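Local coordinates for putative fimbrium subunit Fim1C (Bacteroides uniformis, PDB 4K4K), which probably forms part of the tip of fimbriae, the surface filaments that mediate cell adhesion and biofilm formation, at residues Asp36-Asp49 with Pro78-Tyr92. Residues are numbered along the deposited sequence; the frame is centred on the assembly and turned at random.
Sequences DAIGIYMLNGDATD and PVDASQRDFVAYYPY
An antiparallel strand pair in a fimbrillin-like beta domain joins Gly39, Tyr41 and Leu43 to Tyr89, Val87 and Asp85 through paired backbone hydrogen bonds, with strand 37-44 also bonded to strand 47-57 and strand 84-90 to strand 118-126. The non-hydrogen-bonded pairs Ile40-Ala88 and Met42-Phe86 share one face, where Ile40 and Phe86 rest on Phe135, and Ala88 on Phe137, of strand 132-150. Selenomethionine Met42 lies alongside Phe86, its SE 4.7 Å from the ring centroid in an oblique Met-aromatic contact, while its CG presses on Arg84 CB at 3.5 Å. The other face carries Tyr41, with CB against Val87 CG2, and Tyr89, whose ring lies over Gly39, CE1 reaching Gly39 CA at 3.6 Å; the ring occupies the space a beta carbon on Gly39 would need. Tyr89 OH is bonded to Asn53, and Tyr41 OH to Asn100.

Beside the type II' turn Asn44-Ala47, the Arg84 guanidinium is sandwiched: Asn44 stacks its amide over one face, the planes 6° apart, and Pro78 CG covers the opposite face. The Arg84 side chain bends at chi2 (-66°) and then runs extended, which puts NE 2.7 Å from Asp49 OD2 in a salt bridge that uses the anti lone pair of that oxygen, at an N-H...O angle of 161°. A leucine here would probably leave the Asp49 carboxylate without its cationic mate and the Asn44 amide without its flat partner. Rotation of the guanidinium is further limited by Arg84 NH1, which donates within the guanidinium plane to Gln83 O at 2.8 Å.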
ATOM      1  N   ASP A  36     -11.716  -8.447  -2.306  1.00 31.22           N
ATOM      2  CA  ASP A  36     -11.006  -7.339  -1.633  1.00 27.60           C
ATOM      3  C   ASP A  36     -11.991  -6.600  -0.736  1.00 27.66           C
ATOM      4  O   ASP A  36     -13.113  -6.317  -1.165  1.00 27.08           O
ATOM      5  CB  ASP A  36     -10.381  -6.361  -2.639  1.00 28.37           C
ATOM      6  CG  ASP A  36      -8.930  -6.633  -3.051  1.00 37.83           C
ATOM      7  OD1 ASP A  36      -8.297  -7.535  -2.456  1.00 40.15           O
ATOM      8  OD2 ASP A  36      -8.423  -5.917  -3.945  1.00 38.11           O
ATOM      9  N   ALA A  37     -11.589  -6.340   0.511  1.00 22.76           N
ATOM     10  CA  ALA A  37     -12.486  -5.735   1.494  1.00 20.29           C
ATOM     11  C   ALA A  37     -11.922  -4.436   2.065  1.00 20.31           C
ATOM     12  O   ALA A  37     -10.703  -4.284   2.257  1.00 18.48           O
ATOM     13  CB  ALA A  37     -12.772  -6.730   2.614  1.00 20.57           C
ATOM     14  N   ILE A  38     -12.822  -3.476   2.288  1.00 17.15           N
ATOM     15  CA  ILE A  38     -12.491  -2.175   2.882  1.00 15.78           C
ATOM     16  C   ILE A  38     -13.339  -1.995   4.141  1.00 18.35           C
ATOM     17  O   ILE A  38     -14.383  -2.638   4.273  1.00 18.28           O
ATOM     18  CB  ILE A  38     -12.688  -0.997   1.880  1.00 18.28           C
ATOM     19  CG1 ILE A  38     -14.177  -0.862   1.447  1.00 18.15           C
ATOM     20  CG2 ILE A  38     -11.775  -1.206   0.643  1.00 18.27           C
ATOM     21  CD1 ILE A  38     -14.508   0.417   0.664  1.00 19.15           C
ATOM     22  N   GLY A  39     -12.890  -1.122   5.027  1.00 13.95           N
ATOM     23  CA  GLY A  39     -13.645  -0.752   6.220  1.00 13.27           C
ATOM     24  C   GLY A  39     -14.149   0.666   6.009  1.00 15.92           C
ATOM     25  O   GLY A  39     -13.363   1.539   5.648  1.00 15.97           O
ATOM     26  N   ILE A  40     -15.445   0.906   6.185  1.00 14.00           N
ATOM     27  CA  ILE A  40     -16.034   2.246   6.006  1.00 12.69           C
ATOM     28  C   ILE A  40     -16.566   2.737   7.317  1.00 14.86           C
ATOM     29  O   ILE A  40     -17.170   1.956   8.088  1.00 15.20           O
ATOM     30  CB  ILE A  40     -17.170   2.232   4.927  1.00 14.23           C
ATOM     31  CG1 ILE A  40     -16.673   1.605   3.581  1.00 14.92           C
ATOM     32  CG2 ILE A  40     -17.775   3.646   4.703  1.00 14.71           C
ATOM     33  CD1 ILE A  40     -17.720   1.586   2.404  1.00 18.12           C
ATOM     34  N   TYR A  41     -16.432   4.053   7.527  1.00 13.18           N
ATOM     35  CA  TYR A  41     -17.038   4.762   8.660  1.00 13.01           C
ATOM     36  C   TYR A  41     -17.907   5.870   8.139  1.00 15.11           C
ATOM     37  O   TYR A  41     -17.482   6.619   7.240  1.00 14.56           O
ATOM     38  CB  TYR A  41     -15.981   5.403   9.579  1.00 13.81           C
ATOM     39  CG  TYR A  41     -15.100   4.430  10.327  1.00 15.06           C
ATOM     40  CD1 TYR A  41     -14.136   3.677   9.657  1.00 15.11           C
ATOM     41  CD2 TYR A  41     -15.124   4.371  11.719  1.00 16.60           C
ATOM     42  CE1 TYR A  41     -13.300   2.793  10.344  1.00 15.97           C
ATOM     43  CE2 TYR A  41     -14.262   3.524  12.425  1.00 17.78           C
ATOM     44  CZ  TYR A  41     -13.347   2.739  11.732  1.00 19.51           C
ATOM     45  OH  TYR A  41     -12.510   1.911  12.432  1.00 18.82           O
HETATM   46  N   MSE A  42     -19.095   6.006   8.738  1.00 11.97           N
HETATM   47  CA  MSE A  42     -19.956   7.166   8.503  1.00 11.61           C
HETATM   48  C   MSE A  42     -19.787   8.051   9.734  1.00 15.94           C
HETATM   49  O   MSE A  42     -19.977   7.574  10.852  1.00 15.52           O
HETATM   50  CB  MSE A  42     -21.425   6.771   8.284  1.00 12.05           C
HETATM   51  CG  MSE A  42     -22.321   7.988   8.157  1.00 14.14           C
HETATM   52 SE   MSE A  42     -24.130   7.467   7.559  0.75 15.22          SE
HETATM   53  CE  MSE A  42     -24.715   6.693   9.131  1.00 14.99           C
ATOM     54  N   LEU A  43     -19.425   9.311   9.532  1.00 13.26           N
ATOM     55  CA  LEU A  43     -19.090  10.236  10.616  1.00 13.37           C
ATOM     56  C   LEU A  43     -20.042  11.394  10.723  1.00 17.83           C
ATOM     57  O   LEU A  43     -20.450  11.962   9.709  1.00 15.54           O
ATOM     58  CB  LEU A  43     -17.671  10.811  10.439  1.00 13.26           C
ATOM     59  CG  LEU A  43     -16.532   9.794  10.237  1.00 15.84           C
ATOM     60  CD1 LEU A  43     -15.218  10.517   9.904  1.00 17.32           C
ATOM     61  CD2 LEU A  43     -16.364   8.904  11.513  1.00 17.51           C
ATOM     62  N   ASN A  44     -20.302  11.807  11.962  1.00 15.99           N
ATOM     63  CA  ASN A  44     -21.040  13.025  12.280  1.00 16.91           C
ATOM     64  C   ASN A  44     -20.001  13.864  13.003  1.00 19.58           C
ATOM     65  O   ASN A  44     -19.775  13.661  14.192  1.00 19.22           O
ATOM     66  CB  ASN A  44     -22.273  12.737  13.112  1.00 19.93           C
ATOM     67  CG  ASN A  44     -23.186  13.946  13.201  1.00 34.80           C
ATOM     68  OD1 ASN A  44     -22.963  14.966  12.543  1.00 25.28           O
ATOM     69  ND2 ASN A  44     -24.261  13.838  13.956  1.00 31.14           N
ATOM     70  N   GLY A  45     -19.293  14.716  12.259  1.00 17.22           N
ATOM     71  CA  GLY A  45     -18.137  15.434  12.772  1.00 18.20           C
ATOM     72  C   GLY A  45     -17.084  14.370  13.064  1.00 20.60           C
ATOM     73  O   GLY A  45     -16.754  13.563  12.193  1.00 18.37           O
ATOM     74  N   ASP A  46     -16.599  14.296  14.311  1.00 16.45           N
ATOM     75  CA  ASP A  46     -15.594  13.269  14.654  1.00 15.48           C
ATOM     76  C   ASP A  46     -16.226  11.984  15.151  1.00 17.10           C
ATOM     77  O   ASP A  46     -15.519  10.977  15.315  1.00 17.70           O
ATOM     78  CB  ASP A  46     -14.658  13.795  15.747  1.00 17.65           C
ATOM     79  CG  ASP A  46     -13.911  15.015  15.331  1.00 23.11           C
ATOM     80  OD1 ASP A  46     -13.039  14.894  14.454  1.00 23.63           O
ATOM     81  OD2 ASP A  46     -14.267  16.118  15.806  1.00 23.63           O
ATOM     82  N   ALA A  47     -17.522  12.018  15.431  1.00 16.48           N
ATOM     83  CA  ALA A  47     -18.176  10.864  16.035  1.00 17.19           C
ATOM     84  C   ALA A  47     -18.576   9.835  15.008  1.00 20.89           C
ATOM     85  O   ALA A  47     -19.058  10.183  13.926  1.00 18.22           O
ATOM     86  CB  ALA A  47     -19.391  11.298  16.840  1.00 18.80           C
ATOM     87  N   THR A  48     -18.387   8.562  15.352  1.00 17.82           N
ATOM     88  CA  THR A  48     -18.828   7.493  14.467  1.00 16.92           C
ATOM     89  C   THR A  48     -20.340   7.310  14.633  1.00 21.91           C
ATOM     90  O   THR A  48     -20.831   7.201  15.769  1.00 20.08           O
ATOM     91  CB  THR A  48     -18.057   6.201  14.760  1.00 20.58           C
ATOM     92  OG1 THR A  48     -16.667   6.420  14.497  1.00 20.91           O
ATOM     93  CG2 THR A  48     -18.550   5.053  13.915  1.00 23.14           C
ATOM     94  N   ASP A  49     -21.076   7.325  13.519  1.00 20.59           N
ATOM     95  CA  ASP A  49     -22.523   7.160  13.556  1.00 22.24           C
ATOM     96  C   ASP A  49     -22.806   5.684  13.443  1.00 27.10           C
ATOM     97  O   ASP A  49     -22.516   5.093  12.385  1.00 26.29           O
ATOM     98  CB  ASP A  49     -23.189   7.987  12.446  1.00 24.98           C
ATOM     99  CG  ASP A  49     -24.715   8.060  12.524  1.00 34.13           C
ATOM    100  OD1 ASP A  49     -25.336   7.129  13.090  1.00 35.71           O
ATOM    101  OD2 ASP A  49     -25.284   9.002  11.960  1.00 29.78           O
ATOM    102  N   PRO A  78     -28.979   8.955   7.533  1.00 18.26           N
ATOM    103  CA  PRO A  78     -30.016   9.429   8.491  1.00 19.87           C
ATOM    104  C   PRO A  78     -31.337   9.728   7.768  1.00 21.82           C
ATOM    105  O   PRO A  78     -31.364  10.412   6.727  1.00 19.44           O
ATOM    106  CB  PRO A  78     -29.409  10.710   9.074  1.00 21.42           C
ATOM    107  CG  PRO A  78     -27.919  10.551   8.888  1.00 24.68           C
ATOM    108  CD  PRO A  78     -27.766   9.801   7.588  1.00 19.97           C
ATOM    109  N   VAL A  79     -32.441   9.215   8.326  1.00 19.01           N
ATOM    110  CA  VAL A  79     -33.759   9.416   7.739  1.00 21.79           C
ATOM    111  C   VAL A  79     -34.156  10.926   7.715  1.00 27.11           C
ATOM    112  O   VAL A  79     -34.891  11.327   6.815  1.00 27.01           O
ATOM    113  CB  VAL A  79     -34.855   8.548   8.416  1.00 26.82           C
ATOM    114  CG1 VAL A  79     -35.115   8.986   9.866  1.00 26.11           C
ATOM    115  CG2 VAL A  79     -36.135   8.584   7.600  1.00 28.25           C
ATOM    116  N   ASP A  80     -33.619  11.742   8.642  1.00 24.02           N
ATOM    117  CA  ASP A  80     -33.920  13.183   8.684  1.00 25.07           C
ATOM    118  C   ASP A  80     -33.263  13.976   7.520  1.00 29.43           C
ATOM    119  O   ASP A  80     -33.420  15.206   7.465  1.00 30.01           O
ATOM    120  CB  ASP A  80     -33.536  13.781  10.052  1.00 26.63           C
ATOM    121  CG  ASP A  80     -32.062  13.814  10.411  1.00 30.67           C
ATOM    122  OD1 ASP A  80     -31.233  13.415   9.570  1.00 28.09           O
ATOM    123  OD2 ASP A  80     -31.736  14.259  11.537  1.00 35.60           O
ATOM    124  N   ALA A  81     -32.529  13.286   6.602  1.00 23.64           N
ATOM    125  CA  ALA A  81     -31.852  13.875   5.450  1.00 23.80           C
ATOM    126  C   ALA A  81     -30.709  14.825   5.880  1.00 24.32           C
ATOM    127  O   ALA A  81     -30.252  15.627   5.080  1.00 26.24           O
ATOM    128  CB  ALA A  81     -32.847  14.587   4.522  1.00 25.58           C
ATOM    129  N   SER A  82     -30.198  14.677   7.115  1.00 19.25           N
ATOM    130  CA  SER A  82     -29.029  15.441   7.559  1.00 19.20           C
ATOM    131  C   SER A  82     -27.767  14.815   6.914  1.00 21.76           C
ATOM    132  O   SER A  82     -27.784  13.638   6.500  1.00 20.20           O
ATOM    133  CB  SER A  82     -28.929  15.510   9.074  1.00 22.35           C
ATOM    134  OG  SER A  82     -28.707  14.208   9.582  1.00 23.96           O
ATOM    135  N   GLN A  83     -26.686  15.607   6.835  1.00 17.94           N
ATOM    136  CA  GLN A  83     -25.486  15.140   6.153  0.50 17.50           C
ATOM    137  C   GLN A  83     -24.491  14.428   7.089  1.00 18.81           C
ATOM    138  O   GLN A  83     -24.472  14.628   8.314  1.00 17.80           O
ATOM    139  CB  GLN A  83     -24.787  16.296   5.402  0.50 19.82           C
ATOM    140  CG  GLN A  83     -25.635  16.928   4.269  0.50 22.42           C
ATOM    141  CD  GLN A  83     -26.722  17.849   4.789  0.50 30.92           C
ATOM    142  OE1 GLN A  83     -26.488  18.665   5.687  0.50 22.23           O
ATOM    143  NE2 GLN A  83     -27.947  17.720   4.263  0.50 22.35           N
ATOM    144  N   ARG A  84     -23.648  13.601   6.478  1.00 15.22           N
ATOM    145  CA  ARG A  84     -22.611  12.831   7.141  1.00 14.90           C
ATOM    146  C   ARG A  84     -21.386  12.805   6.261  1.00 19.10           C
ATOM    147  O   ARG A  84     -21.492  13.025   5.039  1.00 18.91           O
ATOM    148  CB  ARG A  84     -23.078  11.380   7.445  1.00 12.19           C
ATOM    149  CG  ARG A  84     -24.205  11.242   8.475  1.00 17.35           C
ATOM    150  CD  ARG A  84     -23.781  11.689   9.883  1.00 16.50           C
ATOM    151  NE  ARG A  84     -24.860  11.451  10.849  1.00 18.08           N
ATOM    152  CZ  ARG A  84     -25.852  12.298  11.077  1.00 22.62           C
ATOM    153  NH1 ARG A  84     -25.931  13.436  10.397  1.00 19.00           N
ATOM    154  NH2 ARG A  84     -26.818  11.983  11.927  1.00 22.39           N
ATOM    155  N   ASP A  85     -20.224  12.500   6.860  1.00 15.13           N
ATOM    156  CA  ASP A  85     -18.973  12.354   6.113  1.00 14.18           C
ATOM    157  C   ASP A  85     -18.577  10.907   6.097  1.00 15.64           C
ATOM    158  O   ASP A  85     -19.053  10.133   6.930  1.00 14.19           O
ATOM    159  CB  ASP A  85     -17.866  13.199   6.753  1.00 14.91           C
ATOM    160  CG  ASP A  85     -18.289  14.631   6.999  1.00 20.63           C
ATOM    161  OD1 ASP A  85     -19.059  15.178   6.172  1.00 18.69           O
ATOM    162  OD2 ASP A  85     -17.853  15.204   8.012  1.00 21.47           O
ATOM    163  N   PHE A  86     -17.714  10.522   5.154  1.00 14.31           N
ATOM    164  CA  PHE A  86     -17.331   9.128   4.994  1.00 13.95           C
ATOM    165  C   PHE A  86     -15.858   9.009   4.839  1.00 17.25           C
ATOM    166  O   PHE A  86     -15.256   9.801   4.108  1.00 16.38           O
ATOM    167  CB  PHE A  86     -18.038   8.514   3.734  1.00 14.76           C
ATOM    168  CG  PHE A  86     -19.527   8.361   3.947  1.00 16.29           C
ATOM    169  CD1 PHE A  86     -20.393   9.434   3.739  1.00 17.82           C
ATOM    170  CD2 PHE A  86     -20.052   7.170   4.441  1.00 18.02           C
ATOM    171  CE1 PHE A  86     -21.762   9.314   3.997  1.00 19.43           C
ATOM    172  CE2 PHE A  86     -21.417   7.046   4.708  1.00 19.86           C
ATOM    173  CZ  PHE A  86     -22.269   8.111   4.480  1.00 18.50           C
ATOM    174  N   VAL A  87     -15.285   7.993   5.473  1.00 13.38           N
ATOM    175  CA  VAL A  87     -13.871   7.652   5.329  1.00 13.26           C
ATOM    176  C   VAL A  87     -13.785   6.140   5.161  1.00 16.25           C
ATOM    177  O   VAL A  87     -14.703   5.424   5.568  1.00 14.86           O
ATOM    178  CB  VAL A  87     -12.960   8.151   6.495  1.00 17.65           C
ATOM    179  CG1 VAL A  87     -12.948   9.670   6.582  1.00 18.74           C
ATOM    180  CG2 VAL A  87     -13.368   7.522   7.838  1.00 16.35           C
ATOM    181  N   ALA A  88     -12.672   5.652   4.596  1.00 13.88           N
ATOM    182  CA  ALA A  88     -12.465   4.213   4.409  1.00 12.40           C
ATOM    183  C   ALA A  88     -11.001   3.894   4.386  1.00 15.01           C
ATOM    184  O   ALA A  88     -10.164   4.775   4.169  1.00 14.49           O
ATOM    185  CB  ALA A  88     -13.129   3.727   3.106  1.00 14.27           C
ATOM    186  N   TYR A  89     -10.686   2.609   4.563  1.00 12.51           N
ATOM    187  CA  TYR A  89      -9.306   2.154   4.483  1.00 12.43           C
ATOM    188  C   TYR A  89      -9.283   0.747   3.903  1.00 17.69           C
ATOM    189  O   TYR A  89     -10.289   0.033   3.905  1.00 16.68           O
ATOM    190  CB  TYR A  89      -8.584   2.198   5.872  1.00 12.38           C
ATOM    191  CG  TYR A  89      -9.068   1.088   6.783  1.00 11.38           C
ATOM    192  CD1 TYR A  89     -10.292   1.187   7.444  1.00 13.51           C
ATOM    193  CD2 TYR A  89      -8.357  -0.114   6.898  1.00 11.97           C
ATOM    194  CE1 TYR A  89     -10.781   0.132   8.220  1.00 14.67           C
ATOM    195  CE2 TYR A  89      -8.849  -1.180   7.655  1.00 13.18           C
ATOM    196  CZ  TYR A  89     -10.077  -1.067   8.284  1.00 17.62           C
ATOM    197  OH  TYR A  89     -10.552  -2.121   9.032  1.00 15.25           O
ATOM    198  N   TYR A  90      -8.115   0.356   3.419  1.00 13.31           N
ATOM    199  CA  TYR A  90      -7.851  -0.971   2.866  1.00 13.51           C
ATOM    200  C   TYR A  90      -6.489  -1.415   3.411  1.00 15.11           C
ATOM    201  O   TYR A  90      -5.594  -0.581   3.466  1.00 15.85           O
ATOM    202  CB  TYR A  90      -7.827  -0.883   1.306  1.00 15.24           C
ATOM    203  CG  TYR A  90      -7.282  -2.132   0.649  1.00 17.97           C
ATOM    204  CD1 TYR A  90      -8.114  -3.214   0.364  1.00 19.67           C
ATOM    205  CD2 TYR A  90      -5.907  -2.288   0.430  1.00 20.39           C
ATOM    206  CE1 TYR A  90      -7.599  -4.417  -0.142  1.00 20.51           C
ATOM    207  CE2 TYR A  90      -5.390  -3.465  -0.131  1.00 21.41           C
ATOM    208  CZ  TYR A  90      -6.243  -4.524  -0.415  1.00 29.11           C
ATOM    209  OH  TYR A  90      -5.752  -5.700  -0.924  1.00 30.04           O
ATOM    210  N   PRO A  91      -6.260  -2.701   3.717  1.00 15.19           N
ATOM    211  CA  PRO A  91      -7.230  -3.811   3.709  1.00 15.94           C
ATOM    212  C   PRO A  91      -7.986  -3.895   5.013  1.00 18.77           C
ATOM    213  O   PRO A  91      -7.422  -3.689   6.103  1.00 17.01           O
ATOM    214  CB  PRO A  91      -6.339  -5.040   3.473  1.00 17.92           C
ATOM    215  CG  PRO A  91      -5.057  -4.677   4.213  1.00 21.48           C
ATOM    216  CD  PRO A  91      -4.907  -3.162   4.099  1.00 16.92           C
ATOM    217  N   TYR A  92      -9.281  -4.175   4.908  1.00 17.19           N
ATOM    218  CA  TYR A  92     -10.146  -4.319   6.074  1.00 16.35           C
ATOM    219  C   TYR A  92      -9.553  -5.278   7.109  1.00 19.30           C
ATOM    220  O   TYR A  92      -8.998  -6.325   6.746  1.00 19.21           O
ATOM    221  CB  TYR A  92     -11.506  -4.874   5.611  1.00 16.68           C
ATOM    222  CG  TYR A  92     -12.421  -5.277   6.742  1.00 16.46           C
ATOM    223  CD1 TYR A  92     -13.175  -4.327   7.428  1.00 16.63           C
ATOM    224  CD2 TYR A  92     -12.514  -6.611   7.151  1.00 18.51           C
ATOM    225  CE1 TYR A  92     -14.039  -4.696   8.460  1.00 17.78           C
ATOM    226  CE2 TYR A  92     -13.353  -6.986   8.195  1.00 20.07           C
ATOM    227  CZ  TYR A  92     -14.125  -6.031   8.837  1.00 22.46           C
ATOM    228  OH  TYR A  92     -14.969  -6.411   9.852  1.00 22.69           O
TER
HETATM  229  O   HOH W   1     -22.344  15.709   9.731  1.00 56.92           O
HETATM  230  O   HOH W   2     -16.055  14.138   9.592  1.00 20.74           O
HETATM  231  O   HOH W   3     -19.835  15.813   9.760  1.00 31.34           O